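PDB 6YP6: NanS-p from Escherichia phage vB_EcoP_24B, which is probably a carbohydrate esterase of a Shiga toxin-encoding phage, this chain forming a beta-sandwich likely to bind carbohydrate. Local coordinates for residues Ser11-Glu14 / Lys18-Gly21; Glu36-Lys41 / Arg74-Val79; Phe117-Gln120 / Asp125-Val128. All coordinates share one frame; numbering follows the deposited sequence.

Contact 1 of 3, residues Ser11-Glu14 / Lys18-Gly21; sequences SESE and KVQG
Glu12 and Gln20 lay their flat polar ends over one another across the loop that joins strand 3-9 to strand 23-25, a surface loop of this beta-sandwich whose returning limb is a type I beta turn from Lys18 to Gly21. The turn is closed by its usual backbone bond, Gly21 N to Lys18 O at 3.1 Å, and it presents Val19 and Gln20, its two central residues, to the outgoing limb.

The polar part of the contact is a stack of carboxylate on amide, with the two planes 23° apart. Glu12 reaches across with its chain fully extended, CG anti to the backbone N (chi1 177°), and Glu12 OE1 comes to 3.8 Å from Gln20 CG. The amide of Gln20 is held from the strand end and from the loop. Its OE1 accepts a hydrogen bond from the backbone N of Leu9, at the end of the preceding strand, and its NE2 makes a weak bond to the carbonyl O of Ser16. With both ends of the amide engaged, its rotation is probably restricted. Gln20 NE2 also lies 3.0 Å from Glu12 O, but the angle there is too poor for a hydrogen bond.

A water bridges the stacked groups at one end, within hydrogen-bonding distance of both: 3.0 Å from Glu12 OE1 and 2.8 Å from Gln20 OE1. It has more acceptors in reach than protons to give, so the two bonds need not both be made at once.

The remaining contact is plain van der Waals packing. The CB of Ser13 points toward Val19, whose backbone N is bonded to Ser16 OG. One methyl branch of the valine does the touching: Val19 CG1 lies 3.7 Å from Ser13 OG and equally far from Ser13 CB.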
ATOM      1  N   SER A  11       0.685 -14.232  10.548  1.00 11.31           N
ATOM      2  CA  SER A  11       1.190 -15.298  11.399  1.00 12.98           C
ATOM      3  C   SER A  11       1.309 -14.889  12.862  1.00 13.42           C
ATOM      4  O   SER A  11       1.657 -15.731  13.694  1.00 15.18           O
ATOM      5  CB  SER A  11       2.573 -15.740  10.906  1.00 14.79           C
ATOM      6  OG  SER A  11       3.473 -14.642  10.918  1.00 16.40           O
ATOM      7  N   GLU A  12       1.043 -13.626  13.192  1.00 12.75           N
ATOM      8  CA  GLU A  12       1.150 -13.113  14.555  1.00 13.26           C
ATOM      9  C   GLU A  12      -0.239 -13.003  15.168  1.00 12.51           C
ATOM     10  O   GLU A  12      -1.187 -12.584  14.504  1.00 12.69           O
ATOM     11  CB  GLU A  12       1.808 -11.729  14.531  1.00 14.94           C
ATOM     12  CG  GLU A  12       1.919 -11.033  15.872  1.00 16.48           C
ATOM     13  CD  GLU A  12       2.596  -9.682  15.751  1.00 17.88           C
ATOM     14  OE1 GLU A  12       2.123  -8.723  16.387  1.00 18.26           O
ATOM     15  OE2 GLU A  12       3.585  -9.579  14.989  1.00 18.96           O
ATOM     16  N   SER A  13      -0.361 -13.402  16.431  1.00 13.02           N
ATOM     17  CA  SER A  13      -1.605 -13.234  17.176  1.00 13.82           C
ATOM     18  C   SER A  13      -2.805 -13.784  16.409  1.00 13.24           C
ATOM     19  O   SER A  13      -3.862 -13.154  16.323  1.00 13.33           O
ATOM     20  CB  SER A  13      -1.823 -11.772  17.570  1.00 15.83           C
ATOM     21  OG  SER A  13      -0.784 -11.317  18.408  1.00 17.40           O
ATOM     22  N   GLU A  14      -2.642 -14.990  15.872  1.00 13.53           N
ATOM     23  CA  GLU A  14      -3.688 -15.680  15.119  1.00 14.26           C
ATOM     24  C   GLU A  14      -4.168 -14.870  13.919  1.00 13.18           C
ATOM     25  O   GLU A  14      -5.293 -15.058  13.443  1.00 13.55           O
ATOM     26  CB  GLU A  14      -4.871 -16.065  16.011  1.00 16.20           C
ATOM     27  CG  GLU A  14      -4.501 -16.862  17.262  1.00 18.49           C
ATOM     28  CD  GLU A  14      -3.815 -18.179  16.950  1.00 20.07           C
ATOM     29  N   LYS A  18      -7.267  -6.757  14.807  1.00 12.87           N
ATOM     30  CA  LYS A  18      -7.663  -6.030  16.005  1.00 14.34           C
ATOM     31  C   LYS A  18      -6.585  -6.108  17.076  1.00 12.95           C
ATOM     32  O   LYS A  18      -6.206  -5.090  17.659  1.00 12.91           O
ATOM     33  CB  LYS A  18      -8.976  -6.608  16.529  1.00 16.82           C
ATOM     34  CG  LYS A  18      -9.528  -5.888  17.734  1.00 19.22           C
ATOM     35  CD  LYS A  18     -10.798  -6.549  18.229  1.00 21.43           C
ATOM     36  CE  LYS A  18     -11.903  -6.517  17.186  1.00 23.19           C
ATOM     37  NZ  LYS A  18     -13.174  -7.076  17.722  1.00 24.35           N
ATOM     38  N   VAL A  19      -6.093  -7.315  17.365  1.00 12.17           N
ATOM     39  CA  VAL A  19      -5.076  -7.473  18.402  1.00 11.81           C
ATOM     40  C   VAL A  19      -3.822  -6.703  18.039  1.00 10.95           C
ATOM     41  O   VAL A  19      -3.126  -6.177  18.921  1.00 11.57           O
ATOM     42  CB  VAL A  19      -4.784  -8.968  18.622  1.00 12.44           C
ATOM     43  CG1 VAL A  19      -3.560  -9.166  19.509  1.00 12.41           C
ATOM     44  CG2 VAL A  19      -5.998  -9.670  19.214  1.00 13.97           C
ATOM     45  N   GLN A  20      -3.519  -6.608  16.740  1.00 10.22           N
ATOM     46  CA  GLN A  20      -2.323  -5.930  16.258  1.00  9.93           C
ATOM     47  C   GLN A  20      -2.498  -4.419  16.121  1.00 10.01           C
ATOM     48  O   GLN A  20      -1.569  -3.753  15.661  1.00 10.69           O
ATOM     49  CB  GLN A  20      -1.849  -6.565  14.942  1.00  9.77           C
ATOM     50  CG  GLN A  20      -1.366  -7.989  15.153  1.00  9.79           C
ATOM     51  CD  GLN A  20      -0.869  -8.643  13.879  1.00 10.02           C
ATOM     52  OE1 GLN A  20       0.057  -8.162  13.235  1.00 10.18           O
ATOM     53  NE2 GLN A  20      -1.476  -9.759  13.522  1.00 10.05           N
ATOM     54  N   GLY A  21      -3.640  -3.864  16.520  1.00 10.03           N
ATOM     55  CA  GLY A  21      -3.802  -2.430  16.608  1.00 10.26           C
ATOM     56  C   GLY A  21      -4.413  -1.763  15.399  1.00  9.63           C
ATOM     57  O   GLY A  21      -4.534  -0.529  15.393  1.00 10.44           O
TER
HETATM   58  O   HOH W   1       2.183  -6.618  14.269  1.00 14.90           O

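Contact 2 of 3, residues Glu36-Lys41 / Arg74-Val79; sequences EGTGGK and RCRFKV
Arg76 stands with CG anti to its own backbone N (chi1 180°) and stays extended through to NE, which carries the guanidinium off strand 71-79 to the carbonyl of Glu36. The rotation about CD-NE, chi4 -95°, sets the guanidinium end-on to the loop, with NH1 and NH2 both facing the same oxygen. Glu36 O accepts from both: Arg76 NH1 donates at 2.9 Å, and Arg76 NH2 donates to the same oxygen at 3.0 Å.

The two bonds are moderately bent. The oxygen lies almost exactly in the guanidinium plane, whereas the nitrogens meet the carbonyl differently: NH1 is in the carbonyl plane, on a lone pair, and NH2 is tilted 26° out of it. Gly37 CA follows at the same edge, 3.9 Å from Arg76 NH1.

The segment so held belongs to the loop connecting strands 28-33 and 41-46, an antiparallel hairpin in the larger sheet of the beta-sandwich. It closes on itself through Gly40 N to Gly37 O at 2.9 Å and Lys41 N to Thr38 O at 3.2 Å. Gly39 and Gly40 both take positive phi here.

Asp210, on the neighbouring strand 207-216, ties the two sides together a second time, since its OD2 forms a salt bridge with Arg76 NH1 and a hydrogen bond with Thr38 OG1. Trp152 adds a cation-pi contact to the same guanidinium. The carboxylate of Glu36 does not touch Arg76; its OE1 remains 5.7 Å from Arg76 NH2. Lys78, two residues along the strand, instead pairs through NZ with Asp34 OD2, at the start of the loop.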
ATOM      1  N   GLU A  36       2.295 -21.027   1.076  1.00 13.40           N
ATOM      2  CA  GLU A  36       3.376 -20.098   0.783  1.00 13.19           C
ATOM      3  C   GLU A  36       3.259 -18.792   1.561  1.00 12.21           C
ATOM      4  O   GLU A  36       4.110 -17.912   1.399  1.00 12.46           O
ATOM      5  CB  GLU A  36       3.447 -19.835  -0.721  1.00 14.78           C
ATOM      6  CG  GLU A  36       3.902 -21.053  -1.516  1.00 17.33           C
ATOM      7  CD  GLU A  36       3.858 -20.826  -3.013  1.00 20.36           C
ATOM      8  OE1 GLU A  36       3.080 -19.960  -3.463  1.00 21.79           O
ATOM      9  OE2 GLU A  36       4.602 -21.512  -3.741  1.00 22.01           O
ATOM     10  N   GLY A  37       2.244 -18.654   2.413  1.00 11.83           N
ATOM     11  CA  GLY A  37       2.241 -17.579   3.380  1.00 11.72           C
ATOM     12  C   GLY A  37       3.251 -17.826   4.480  1.00 12.11           C
ATOM     13  O   GLY A  37       3.658 -18.958   4.734  1.00 13.08           O
ATOM     14  N   THR A  38       3.684 -16.749   5.131  1.00 12.14           N
ATOM     15  CA  THR A  38       4.583 -16.897   6.271  1.00 12.99           C
ATOM     16  C   THR A  38       3.859 -17.647   7.381  1.00 13.65           C
ATOM     17  O   THR A  38       2.715 -17.335   7.720  1.00 13.37           O
ATOM     18  CB  THR A  38       5.066 -15.522   6.743  1.00 13.25           C
ATOM     19  OG1 THR A  38       5.775 -14.888   5.667  1.00 13.23           O
ATOM     20  CG2 THR A  38       5.973 -15.660   7.949  1.00 13.96           C
ATOM     21  N   GLY A  39       4.514 -18.669   7.926  1.00 14.69           N
ATOM     22  CA  GLY A  39       3.847 -19.528   8.882  1.00 15.23           C
ATOM     23  C   GLY A  39       2.660 -20.280   8.326  1.00 15.28           C
ATOM     24  O   GLY A  39       1.844 -20.793   9.098  1.00 16.50           O
ATOM     25  N   GLY A  40       2.528 -20.352   7.003  1.00 14.66           N
ATOM     26  CA  GLY A  40       1.396 -21.021   6.404  1.00 14.06           C
ATOM     27  C   GLY A  40       0.089 -20.266   6.488  1.00 13.07           C
ATOM     28  O   GLY A  40      -0.972 -20.878   6.309  1.00 13.34           O
ATOM     29  N   LYS A  41       0.131 -18.955   6.723  1.00 12.50           N
ATOM     30  CA  LYS A  41      -1.057 -18.163   6.983  1.00 12.29           C
ATOM     31  C   LYS A  41      -1.115 -16.952   6.067  1.00 11.39           C
ATOM     32  O   LYS A  41      -0.103 -16.495   5.530  1.00 12.21           O
ATOM     33  CB  LYS A  41      -1.067 -17.650   8.435  1.00 13.46           C
ATOM     34  CG  LYS A  41      -1.052 -18.742   9.476  1.00 15.73           C
ATOM     35  CD  LYS A  41      -2.356 -19.505   9.471  1.00 17.99           C
ATOM     36  CE  LYS A  41      -2.418 -20.509  10.604  1.00 20.07           C
ATOM     37  NZ  LYS A  41      -3.786 -21.078  10.718  1.00 21.57           N
ATOM     38  N   ARG A  74       6.158  -1.649   3.028  1.00  7.76           N
ATOM     39  CA  ARG A  74       6.205  -2.938   2.338  1.00  8.27           C
ATOM     40  C   ARG A  74       4.932  -3.745   2.544  1.00  7.94           C
ATOM     41  O   ARG A  74       4.231  -3.617   3.554  1.00  8.29           O
ATOM     42  CB  ARG A  74       7.423  -3.783   2.735  1.00 10.43           C
ATOM     43  CG  ARG A  74       7.549  -4.069   4.194  1.00 11.48           C
ATOM     44  CD  ARG A  74       8.673  -5.061   4.422  1.00 13.19           C
ATOM     45  NE  ARG A  74       8.943  -5.332   5.831  1.00 14.22           N
ATOM     46  CZ  ARG A  74       8.340  -6.273   6.555  1.00 14.40           C
ATOM     47  NH1 ARG A  74       7.389  -7.027   6.032  1.00 14.98           N
ATOM     48  NH2 ARG A  74       8.685  -6.444   7.821  1.00 15.53           N
ATOM     49  N   CYS A  75       4.659  -4.613   1.573  1.00  7.45           N
ATOM     50  CA  CYS A  75       3.550  -5.545   1.648  1.00  7.32           C
ATOM     51  C   CYS A  75       3.870  -6.782   0.824  1.00  7.44           C
ATOM     52  O   CYS A  75       4.377  -6.671  -0.291  1.00  9.13           O
ATOM     53  CB  CYS A  75       2.280  -4.884   1.102  1.00  7.53           C
ATOM     54  SG  CYS A  75       0.788  -5.918   1.042  1.00  8.22           S
ATOM     55  N   ARG A  76       3.519  -7.946   1.357  1.00  7.26           N
ATOM     56  CA  ARG A  76       3.543  -9.202   0.615  1.00  7.36           C
ATOM     57  C   ARG A  76       2.099  -9.674   0.471  1.00  7.05           C
ATOM     58  O   ARG A  76       1.365  -9.753   1.469  1.00  7.12           O
ATOM     59  CB  ARG A  76       4.423 -10.234   1.324  1.00  8.04           C
ATOM     60  CG  ARG A  76       4.485 -11.571   0.588  1.00  8.38           C
ATOM     61  CD  ARG A  76       5.651 -12.435   1.042  1.00  9.59           C
ATOM     62  NE  ARG A  76       5.797 -13.641   0.218  1.00 10.12           N
ATOM     63  CZ  ARG A  76       5.296 -14.846   0.508  1.00 10.11           C
ATOM     64  NH1 ARG A  76       4.605 -15.064   1.622  1.00 10.67           N
ATOM     65  NH2 ARG A  76       5.501 -15.852  -0.327  1.00 11.28           N
ATOM     66  N   PHE A  77       1.694  -9.974  -0.766  1.00  7.15           N
ATOM     67  CA  PHE A  77       0.289 -10.192  -1.087  1.00  7.15           C
ATOM     68  C   PHE A  77       0.174 -11.153  -2.259  1.00  7.30           C
ATOM     69  O   PHE A  77       1.116 -11.354  -3.025  1.00  7.76           O
ATOM     70  CB  PHE A  77      -0.417  -8.853  -1.425  1.00  7.36           C
ATOM     71  CG  PHE A  77       0.049  -8.261  -2.721  1.00  7.59           C
ATOM     72  CD1 PHE A  77       1.217  -7.511  -2.779  1.00  7.85           C
ATOM     73  CD2 PHE A  77      -0.642  -8.500  -3.896  1.00  8.47           C
ATOM     74  CE1 PHE A  77       1.673  -7.013  -3.993  1.00  8.37           C
ATOM     75  CE2 PHE A  77      -0.187  -8.001  -5.103  1.00  8.92           C
ATOM     76  CZ  PHE A  77       0.969  -7.251  -5.151  1.00  8.79           C
ATOM     77  N   LYS A  78      -1.022 -11.709  -2.411  1.00  7.29           N
ATOM     78  CA  LYS A  78      -1.345 -12.641  -3.479  1.00  7.54           C
ATOM     79  C   LYS A  78      -2.734 -12.281  -3.969  1.00  7.76           C
ATOM     80  O   LYS A  78      -3.664 -12.161  -3.171  1.00  9.28           O
ATOM     81  CB  LYS A  78      -1.298 -14.088  -2.964  1.00  9.00           C
ATOM     82  CG  LYS A  78      -1.993 -15.110  -3.845  1.00 11.69           C
ATOM     83  CD  LYS A  78      -1.565 -16.552  -3.445  1.00 14.46           C
ATOM     84  CE  LYS A  78      -2.715 -17.509  -3.287  1.00 16.90           C
ATOM     85  NZ  LYS A  78      -2.150 -18.868  -3.245  1.00 16.98           N
ATOM     86  N   VAL A  79      -2.893 -12.125  -5.271  1.00  7.44           N
ATOM     87  CA  VAL A  79      -4.182 -11.772  -5.856  1.00  7.91           C
ATOM     88  C   VAL A  79      -4.887 -13.040  -6.305  1.00  8.20           C
ATOM     89  O   VAL A  79      -4.261 -13.906  -6.923  1.00  9.16           O
ATOM     90  CB  VAL A  79      -4.037 -10.803  -7.044  1.00  8.11           C
ATOM     91  CG1 VAL A  79      -5.405 -10.293  -7.449  1.00  8.51           C
ATOM     92  CG2 VAL A  79      -3.101  -9.665  -6.708  1.00  8.76           C
TER

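Contact 3 of 3, residues Phe117-Gln120 / Asp125-Val128; sequences FYIQ and DLNV
Ile119 and Leu126 cross their branches obliquely on the apolar face of an antiparallel beta hairpin, Ile119 CG2 meeting Leu126 CD1 at 3.6 Å. With chi1 of Ile119 at -60°, its CG1 is anti to the carbonyl carbon, which leaves CG2 anti to the backbone N and facing Leu126. Val128, the non-hydrogen-bonded partner of Ile119, points to the same face.

Gln120 and Asn127 lie on the other face and form the hydrogen-bonded pair, with Gln120 N donating to Asn127 O at 3.1 Å and Asn127 N to Gln120 O at 2.8 Å. Their amides are joined by a water, which donates to Gln120 OE1 and accepts from Asn127 ND2. Both amides have their main partners elsewhere: Gln120 NE2 donates to Asn86 O, while Asn127 ND2 reaches Asp122 OD2 in the turn and its OD1 meets Thr144 OG1. Weak CA-H...O contacts accompany the backbone bonds, of which Ile119 CA to Asn127 O at 3.3 Å is the shorter.

Strands 113-121 and 125-130 are adjacent in the seven-stranded sheet, flanked by strand 88-95 beyond the first and strand 140-147 beyond the second. From the opposing sheet of the sandwich, strand 71-79 packs Phe77 against Ile119 and Leu126, and strand 152-159 brings Leu155 onto Ile119 and Val128.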
ATOM      1  N   PHE A 117      -0.413   4.840  -3.555  1.00  6.52           N
ATOM      2  CA  PHE A 117       0.009   3.832  -4.509  1.00  6.65           C
ATOM      3  C   PHE A 117      -1.072   2.775  -4.647  1.00  7.01           C
ATOM      4  O   PHE A 117      -1.581   2.285  -3.638  1.00  8.31           O
ATOM      5  CB  PHE A 117       1.303   3.161  -4.028  1.00  7.17           C
ATOM      6  CG  PHE A 117       2.384   4.134  -3.630  1.00  7.48           C
ATOM      7  CD1 PHE A 117       2.715   5.191  -4.448  1.00  7.87           C
ATOM      8  CD2 PHE A 117       3.039   4.007  -2.421  1.00  7.88           C
ATOM      9  CE1 PHE A 117       3.710   6.107  -4.070  1.00  8.69           C
ATOM     10  CE2 PHE A 117       4.030   4.896  -2.047  1.00  8.16           C
ATOM     11  CZ  PHE A 117       4.360   5.944  -2.864  1.00  8.45           C
ATOM     12  N   TYR A 118      -1.438   2.427  -5.876  1.00  6.51           N
ATOM     13  CA  TYR A 118      -2.485   1.439  -6.073  1.00  6.66           C
ATOM     14  C   TYR A 118      -2.052   0.379  -7.067  1.00  6.47           C
ATOM     15  O   TYR A 118      -1.159   0.571  -7.899  1.00  7.11           O
ATOM     16  CB  TYR A 118      -3.831   2.092  -6.442  1.00  7.16           C
ATOM     17  CG  TYR A 118      -3.877   2.833  -7.759  1.00  7.37           C
ATOM     18  CD1 TYR A 118      -3.462   4.162  -7.858  1.00  7.75           C
ATOM     19  CD2 TYR A 118      -4.353   2.221  -8.901  1.00  7.25           C
ATOM     20  CE1 TYR A 118      -3.516   4.839  -9.066  1.00  7.96           C
ATOM     21  CE2 TYR A 118      -4.415   2.888 -10.108  1.00  7.82           C
ATOM     22  CZ  TYR A 118      -3.985   4.198 -10.185  1.00  8.06           C
ATOM     23  OH  TYR A 118      -4.002   4.906 -11.364  1.00  8.65           O
ATOM     24  N   ILE A 119      -2.726  -0.754  -6.949  1.00  6.76           N
ATOM     25  CA  ILE A 119      -2.421  -1.959  -7.698  1.00  6.44           C
ATOM     26  C   ILE A 119      -3.671  -2.307  -8.507  1.00  6.75           C
ATOM     27  O   ILE A 119      -4.773  -2.394  -7.951  1.00  6.85           O
ATOM     28  CB  ILE A 119      -2.016  -3.099  -6.747  1.00  6.99           C
ATOM     29  CG1 ILE A 119      -0.780  -2.731  -5.930  1.00  7.95           C
ATOM     30  CG2 ILE A 119      -1.815  -4.395  -7.527  1.00  8.15           C
ATOM     31  CD1 ILE A 119      -0.506  -3.685  -4.797  1.00  9.29           C
ATOM     32  N   GLN A 120      -3.494  -2.475  -9.820  1.00  6.63           N
ATOM     33  CA  GLN A 120      -4.584  -2.604 -10.776  1.00  6.99           C
ATOM     34  C   GLN A 120      -4.066  -3.408 -11.956  1.00  7.10           C
ATOM     35  O   GLN A 120      -2.896  -3.277 -12.317  1.00  7.59           O
ATOM     36  CB  GLN A 120      -4.987  -1.198 -11.253  1.00  7.74           C
ATOM     37  CG  GLN A 120      -6.140  -1.140 -12.237  1.00  8.18           C
ATOM     38  CD  GLN A 120      -6.290   0.216 -12.875  1.00  9.37           C
ATOM     39  OE1 GLN A 120      -5.316   0.971 -12.983  1.00 10.98           O
ATOM     40  NE2 GLN A 120      -7.505   0.538 -13.318  1.00  9.73           N
ATOM     41  N   ASP A 125      -1.338  -7.187 -17.509  1.00  8.63           N
ATOM     42  CA  ASP A 125      -0.330  -7.142 -16.465  1.00  8.40           C
ATOM     43  C   ASP A 125      -0.906  -6.604 -15.158  1.00  7.54           C
ATOM     44  O   ASP A 125      -1.887  -5.864 -15.142  1.00  8.06           O
ATOM     45  CB  ASP A 125       0.817  -6.205 -16.867  1.00  9.34           C
ATOM     46  CG  ASP A 125       1.646  -6.720 -18.020  1.00 11.64           C
ATOM     47  OD1 ASP A 125       1.666  -7.939 -18.240  1.00 11.99           O
ATOM     48  OD2 ASP A 125       2.290  -5.878 -18.686  1.00 14.34           O
ATOM     49  N   LEU A 126      -0.249  -6.948 -14.050  1.00  7.36           N
ATOM     50  CA  LEU A 126      -0.537  -6.350 -12.750  1.00  7.14           C
ATOM     51  C   LEU A 126       0.406  -5.167 -12.552  1.00  7.20           C
ATOM     52  O   LEU A 126       1.630  -5.339 -12.540  1.00  8.07           O
ATOM     53  CB  LEU A 126      -0.348  -7.368 -11.624  1.00  7.42           C
ATOM     54  CG  LEU A 126      -0.805  -6.888 -10.245  1.00  7.97           C
ATOM     55  CD1 LEU A 126      -2.309  -6.694 -10.210  1.00  8.44           C
ATOM     56  CD2 LEU A 126      -0.366  -7.838  -9.143  1.00  9.17           C
ATOM     57  N   ASN A 127      -0.149  -3.970 -12.399  1.00  7.46           N
ATOM     58  CA  ASN A 127       0.621  -2.737 -12.358  1.00  7.49           C
ATOM     59  C   ASN A 127       0.561  -2.067 -10.991  1.00  7.20           C
ATOM     60  O   ASN A 127      -0.411  -2.215 -10.242  1.00  7.63           O
ATOM     61  CB  ASN A 127       0.075  -1.778 -13.410  1.00  8.63           C
ATOM     62  CG  ASN A 127       0.234  -2.319 -14.800  1.00  9.61           C
ATOM     63  OD1 ASN A 127       1.199  -3.032 -15.095  1.00 10.33           O
ATOM     64  ND2 ASN A 127      -0.718  -2.008 -15.658  1.00 10.44           N
ATOM     65  N   VAL A 128       1.619  -1.306 -10.709  1.00  7.40           N
ATOM     66  CA  VAL A 128       1.719  -0.438  -9.545  1.00  7.38           C
ATOM     67  C   VAL A 128       1.692   0.998 -10.051  1.00  6.77           C
ATOM     68  O   VAL A 128       2.521   1.372 -10.886  1.00  7.59           O
ATOM     69  CB  VAL A 128       3.016  -0.684  -8.764  1.00 10.12           C
ATOM     70  CG1 VAL A 128       3.039   0.188  -7.525  1.00 10.64           C
ATOM     71  CG2 VAL A 128       3.213  -2.140  -8.407  1.00 11.58           C
TER
HETATM   72  O   HOH W   2      -2.898  -0.074 -14.831  1.00 20.61           O

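In the fold
Contact 3 is the buried one, contact 2 is partly buried and contact 1 lies at the surface, its centre about 19 Å from the centre of the chain. Strand 71-79 serves both contacts 2 and 3: Arg76 holds the loop in contact 2, while Phe77 reaches into the sandwich interior, where its CZ packs on Ile119 CD1 of contact 3 at 3.9 Å. Contacts 1 and 2 meet at one packing contact, Ser11 CB to Thr38 O at 3.6 Å. The chemistry follows the setting. Paired strands and apolar branches make contact 3, a charged side chain gripping a loop carbonyl makes contact 2, and stacked polar groups with a bridging water make contact 1.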